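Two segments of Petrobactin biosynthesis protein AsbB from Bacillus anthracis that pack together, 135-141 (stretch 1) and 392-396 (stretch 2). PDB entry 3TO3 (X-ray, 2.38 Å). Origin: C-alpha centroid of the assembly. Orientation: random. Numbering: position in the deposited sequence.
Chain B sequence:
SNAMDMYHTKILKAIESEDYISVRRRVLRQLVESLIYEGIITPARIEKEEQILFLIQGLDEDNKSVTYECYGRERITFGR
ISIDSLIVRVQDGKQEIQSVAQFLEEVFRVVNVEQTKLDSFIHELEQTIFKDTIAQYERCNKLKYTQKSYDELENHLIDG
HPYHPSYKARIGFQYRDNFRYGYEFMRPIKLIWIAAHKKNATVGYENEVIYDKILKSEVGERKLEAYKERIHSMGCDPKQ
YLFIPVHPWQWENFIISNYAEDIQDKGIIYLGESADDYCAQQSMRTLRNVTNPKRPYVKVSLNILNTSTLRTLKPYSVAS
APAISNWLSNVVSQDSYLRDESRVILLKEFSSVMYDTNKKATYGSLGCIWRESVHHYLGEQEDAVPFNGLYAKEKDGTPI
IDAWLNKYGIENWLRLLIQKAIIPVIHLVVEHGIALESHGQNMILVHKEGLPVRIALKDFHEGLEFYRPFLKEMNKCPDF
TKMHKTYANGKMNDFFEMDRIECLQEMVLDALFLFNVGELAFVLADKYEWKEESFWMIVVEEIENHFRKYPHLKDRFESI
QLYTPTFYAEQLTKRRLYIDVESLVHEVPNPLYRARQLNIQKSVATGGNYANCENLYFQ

Stretch 1, residues 135-141: AQYERCN
Stretch 2 392-396: AKEKD

What backbone frames meet here? Residues 135-138 are the last turn of a helix, with weak bonds from Glu-138 N and Arg-139 N to Ala-135 O, both 3.2 Å; Arg-139 (phi/psi -69/144) is the first residue to leave helical values, and Cys-140 continues extended at -86/178. Stretch 2 has no regular structure: Ala-392 to Glu-394 are extended (-68/158, -127/159, -75/162), then Lys-395 turns to -46/-39 and Asp-396 to -84/1. The nearest CA atoms, of Asn-141 and Lys-395, stand 7.0 Å apart.

How does Lys-393 take part when its side chain (chi1 m, chi2 t) starts out sideways and its end draws off from stretch 1? It offers its carbonyl. Lys-393 O lies 3.9 Å from Arg-139 NH2, and two waters bridge the gap. One accepts from Arg-139 NH1 (2.9 Å) and donates to Lys-393 O (3.1 Å); the other accepts from Arg-139 NH2 (3.0 Å) and donates to Lys-393 O (2.8 Å).

What holds the arginine in place, beside Glu-394? Glu-394 (m, m) points sideways and adds little, its C atom 4.4 Å from Arg-139 NH2. Arg-139 points toward stretch 2 with chi1-chi4 at 80°, -177°, -56° and 174°, and its NH1 donates to Gln-136 OE1 at 2.9 Å; Gln-136 is m, m, with chi3 -42°.

Why does Lys-395 dominate the contact? Pointing toward stretch 1 with all four chi angles t, it reaches the helix end, where Lys-395 NZ donates to Gln-136 O at 3.0 Å, the one direct hydrogen bond between the stretches. Its aliphatic chain packs on the way: Lys-395 CB covers one face of the Arg-139 guanidinium, and Lys-395 CE is 3.6 Å from Arg-139 CG. Asp-396 follows, pointing sideways with chi1 p.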

# COMPACT_ATOMS: atom_id res chain seq x y z
N ALA B 135 -4.56 -9.65 -18.99
CA ALA B 135 -4.64 -9.00 -20.30
C ALA B 135 -4.40 -9.99 -21.49
O ALA B 135 -5.17 -9.99 -22.45
CB ALA B 135 -3.72 -7.81 -20.38
N GLN B 136 -3.34 -10.80 -21.42
CA GLN B 136 -3.05 -11.78 -22.48
C GLN B 136 -4.21 -12.77 -22.59
O GLN B 136 -4.53 -13.24 -23.67
CB GLN B 136 -1.76 -12.53 -22.21
CG GLN B 136 -0.53 -11.65 -22.15
CD GLN B 136 -0.34 -10.85 -23.41
OE1 GLN B 136 -0.52 -11.37 -24.51
NE2 GLN B 136 -0.02 -9.57 -23.27
N TYR B 137 -4.86 -13.08 -21.47
CA TYR B 137 -5.95 -14.02 -21.52
C TYR B 137 -7.22 -13.43 -22.16
O TYR B 137 -7.96 -14.13 -22.83
CB TYR B 137 -6.24 -14.55 -20.12
CG TYR B 137 -7.36 -15.53 -20.09
CD1 TYR B 137 -7.15 -16.85 -20.45
CD2 TYR B 137 -8.65 -15.16 -19.68
CE1 TYR B 137 -8.17 -17.79 -20.43
CE2 TYR B 137 -9.69 -16.10 -19.65
CZ TYR B 137 -9.43 -17.42 -20.03
OH TYR B 137 -10.40 -18.39 -20.03
N GLU B 138 -7.47 -12.14 -21.97
CA GLU B 138 -8.66 -11.52 -22.55
C GLU B 138 -8.55 -11.16 -24.03
O GLU B 138 -9.58 -10.98 -24.69
CB GLU B 138 -9.06 -10.29 -21.74
CG GLU B 138 -9.61 -10.65 -20.39
CD GLU B 138 -10.99 -11.26 -20.46
OE1 GLU B 138 -11.20 -12.36 -19.89
OE2 GLU B 138 -11.89 -10.63 -21.08
N ARG B 139 -7.32 -11.08 -24.55
CA ARG B 139 -7.07 -10.61 -25.91
C ARG B 139 -7.57 -11.59 -26.97
O ARG B 139 -7.48 -12.82 -26.78
CB ARG B 139 -5.58 -10.31 -26.14
CG ARG B 139 -4.71 -11.54 -26.41
CD ARG B 139 -3.20 -11.20 -26.54
NE ARG B 139 -2.92 -10.18 -27.57
CZ ARG B 139 -1.72 -9.64 -27.80
NH1 ARG B 139 -0.65 -10.00 -27.08
NH2 ARG B 139 -1.58 -8.73 -28.76
N CYS B 140 -8.09 -11.05 -28.08
CA CYS B 140 -8.61 -11.84 -29.21
C CYS B 140 -7.56 -12.28 -30.26
O CYS B 140 -6.38 -11.96 -30.17
CB CYS B 140 -9.77 -11.10 -29.89
SG CYS B 140 -10.70 -12.09 -31.11
N ASN B 141 -8.02 -13.02 -31.27
CA ASN B 141 -7.16 -13.47 -32.37
C ASN B 141 -7.81 -13.27 -33.75
O ASN B 141 -7.37 -12.44 -34.55
CB ASN B 141 -6.75 -14.94 -32.19
CG ASN B 141 -5.38 -15.09 -31.53
OD1 ASN B 141 -5.20 -14.77 -30.35
ND2 ASN B 141 -4.41 -15.59 -32.30
N ALA B 392 5.79 -4.13 -31.98
CA ALA B 392 4.83 -5.05 -31.35
C ALA B 392 4.55 -6.26 -32.23
O ALA B 392 4.72 -6.21 -33.44
CB ALA B 392 3.51 -4.34 -31.01
N LYS B 393 4.08 -7.34 -31.61
CA LYS B 393 3.66 -8.54 -32.33
C LYS B 393 2.24 -8.95 -31.93
O LYS B 393 1.75 -8.56 -30.87
CB LYS B 393 4.60 -9.69 -32.03
CG LYS B 393 6.01 -9.48 -32.49
CD LYS B 393 6.91 -10.45 -31.78
CE LYS B 393 8.29 -9.88 -31.58
NZ LYS B 393 9.31 -10.97 -31.43
N GLU B 394 1.60 -9.72 -32.81
CA GLU B 394 0.28 -10.30 -32.56
C GLU B 394 0.42 -11.45 -31.57
O GLU B 394 1.52 -11.99 -31.40
CB GLU B 394 -0.35 -10.82 -33.86
CG GLU B 394 -0.56 -9.79 -34.95
CD GLU B 394 -1.74 -8.85 -34.69
OE1 GLU B 394 -2.18 -8.71 -33.52
OE2 GLU B 394 -2.23 -8.24 -35.67
N LYS B 395 -0.69 -11.85 -30.94
CA LYS B 395 -0.60 -12.94 -29.98
C LYS B 395 0.22 -14.11 -30.52
O LYS B 395 1.00 -14.72 -29.77
CB LYS B 395 -1.98 -13.41 -29.54
CG LYS B 395 -1.95 -14.32 -28.30
CD LYS B 395 -3.36 -14.69 -27.82
CE LYS B 395 -3.42 -14.93 -26.31
NZ LYS B 395 -4.82 -15.22 -25.87
N ASP B 396 0.07 -14.41 -31.82
CA ASP B 396 0.73 -15.58 -32.44
C ASP B 396 2.18 -15.31 -32.90
O ASP B 396 2.83 -16.19 -33.49
CB ASP B 396 -0.09 -16.14 -33.62
CG ASP B 396 -0.09 -15.21 -34.86
OD1 ASP B 396 0.67 -14.20 -34.88
OD2 ASP B 396 -0.85 -15.49 -35.81
O HOH W 1 1.91 -10.32 -28.30
O HOH W 2 0.28 -6.55 -29.63